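3-oxoacyl-[acyl-carrier-protein] synthase 2 (Rickettsia rickettsii, PDB 4JGA) probably catalyses the condensation of malonyl-ACP with a growing acyl chain, the elongation step of bacterial fatty acid synthesis. Local coordinates at residues A[305-308]-A[309-313]. Numbering follows the deposited sequence.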
loop_
_atom_site.group_PDB
_atom_site.type_symbol
_atom_site.label_atom_id
_atom_site.label_comp_id
_atom_site.label_asym_id
_atom_site.label_seq_id
_atom_site.Cartn_x
_atom_site.Cartn_y
_atom_site.Cartn_z
ATOM N N ALA A 305 11.276 -13.989 9.747
ATOM C CA ALA A 305 11.581 -13.205 8.555
ATOM C C ALA A 305 13.049 -13.357 8.148
ATOM O O ALA A 305 13.354 -13.552 6.975
ATOM C CB ALA A 305 11.249 -11.753 8.769
ATOM N N MET A 306 13.946 -13.256 9.128
ATOM C CA MET A 306 15.369 -13.448 8.876
ATOM C C MET A 306 15.639 -14.858 8.363
ATOM O O MET A 306 16.308 -15.054 7.348
ATOM C CB MET A 306 16.200 -13.181 10.140
ATOM C CG MET A 306 16.188 -11.710 10.549
ATOM S SD MET A 306 17.273 -11.383 11.950
ATOM C CE MET A 306 16.346 -12.149 13.289
ATOM N N ARG A 307 15.094 -15.829 9.071
ATOM C CA ARG A 307 15.317 -17.212 8.732
ATOM C C ARG A 307 14.825 -17.520 7.322
ATOM O O ARG A 307 15.531 -18.156 6.537
ATOM C CB ARG A 307 14.612 -18.122 9.733
ATOM C CG ARG A 307 14.890 -19.604 9.529
ATOM C CD ARG A 307 13.800 -20.456 10.164
ATOM N NE ARG A 307 12.493 -20.032 9.630
ATOM C CZ ARG A 307 11.322 -20.368 10.165
ATOM N NH1 ARG A 307 11.268 -21.141 11.236
ATOM N NH2 ARG A 307 10.201 -19.930 9.606
ATOM N N ASP A 308 13.615 -17.083 7.018
ATOM C CA ASP A 308 13.036 -17.315 5.694
ATOM C C ASP A 308 13.792 -16.585 4.573
ATOM O O ASP A 308 13.872 -17.071 3.469
ATOM C CB ASP A 308 11.586 -16.848 5.667
ATOM C CG ASP A 308 10.675 -17.692 6.575
ATOM O OD1 ASP A 308 11.128 -18.694 7.193
ATOM O OD2 ASP A 308 9.502 -17.291 6.646
ATOM N N ALA A 309 14.323 -15.415 4.874
ATOM C CA ALA A 309 15.025 -14.641 3.860
ATOM C C ALA A 309 16.259 -15.410 3.405
ATOM O O ALA A 309 16.544 -15.498 2.219
ATOM C CB ALA A 309 15.390 -13.271 4.392
ATOM N N MET A 310 16.907 -16.069 4.360
ATOM C CA MET A 310 18.095 -16.889 4.090
ATOM C C MET A 310 17.764 -18.200 3.419
ATOM O O MET A 310 18.466 -18.613 2.500
ATOM C CB MET A 310 18.883 -17.103 5.375
ATOM C CG MET A 310 19.583 -15.839 5.831
ATOM S SD MET A 310 20.638 -16.117 7.250
ATOM C CE MET A 310 19.484 -16.485 8.538
ATOM N N LEU A 311 16.669 -18.832 3.843
ATOM C CA LEU A 311 16.194 -20.012 3.142
ATOM C C LEU A 311 15.821 -19.685 1.688
ATOM O O LEU A 311 16.146 -20.430 0.767
ATOM C CB LEU A 311 15.011 -20.666 3.886
ATOM C CG LEU A 311 15.362 -21.337 5.224
ATOM C CD1 LEU A 311 14.086 -21.784 5.935
ATOM C CD2 LEU A 311 16.306 -22.548 5.062
ATOM N N ASP A 312 15.132 -18.580 1.504
ATOM C CA ASP A 312 14.720 -18.099 0.182
ATOM C C ASP A 312 15.994 -17.876 -0.680
ATOM O O ASP A 312 16.023 -18.252 -1.844
ATOM C CB ASP A 312 13.897 -16.800 0.347
ATOM C CG ASP A 312 13.334 -16.257 -0.972
ATOM O OD1 ASP A 312 12.888 -17.064 -1.772
ATOM O OD2 ASP A 312 13.349 -15.022 -1.211
ATOM N N ALA A 313 17.051 -17.340 -0.063
ATOM C CA ALA A 313 18.363 -17.136 -0.723
ATOM C C ALA A 313 19.209 -18.395 -0.938
ATOM O O ALA A 313 20.260 -18.340 -1.615
ATOM C CB ALA A 313 19.164 -16.151 0.082
#
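Met-310 folds back along the helix onto the turn before it, its CE lying 3.7 Å from Met-306 O, while the backbone N of Met-310 donates to that same oxygen. The bend comes late in the chain: the side chain runs extended through chi2 and turns at the sulfur (chi3 -68°), which carries the methyl back toward Met-306. Both methionines belong to the tightly packed side of the helix. Long, flexible and unbranched, they fit an irregular hydrophobic surface, Met-306 against Ala-340, Val-341 and Leu-344 of helix 331-345 and Met-310 against Phe-345 and Ile-315. Ala-305 and Ala-309 are small enough for the helix to lie close to the sheet, where Ala-309 meets Ser-428 and Val-430; its CB is 3.3 Å from Ala-305 O, and its N donates to that oxygen at 3.0 Å. Helix 300-312 thus packs against strands 278-287 and 425-432 and against helix 331-345, within the C-terminal half of a thiolase-type fold. Asp-312 N donates to Asp-308 O at 2.8 Å. With CG anti to the backbone N (chi1 -176°), its carboxylate turns away, and OD2 takes both a salt bridge from Arg-197 and a hydrogen bond from Tyr-283 N, so the acid meets a cation and a backbone N-H.

The looser side is carried by Arg-307 and Leu-311. Leu-311 CG lies 3.4 Å from Arg-307 O, and its CD1 approaches Arg-307 CG at 4.3 Å, so the exposed leucine lies by the aliphatic part of the arginine. Arg-307 NE at 3.1 Å and NH2 at 2.9 Å both donate to Asp-308 OD1, a salt bridge made side-on and nearly in the guanidinium plane, so two bonds on one oxygen restrain the arginine's rotation at the partly exposed surface.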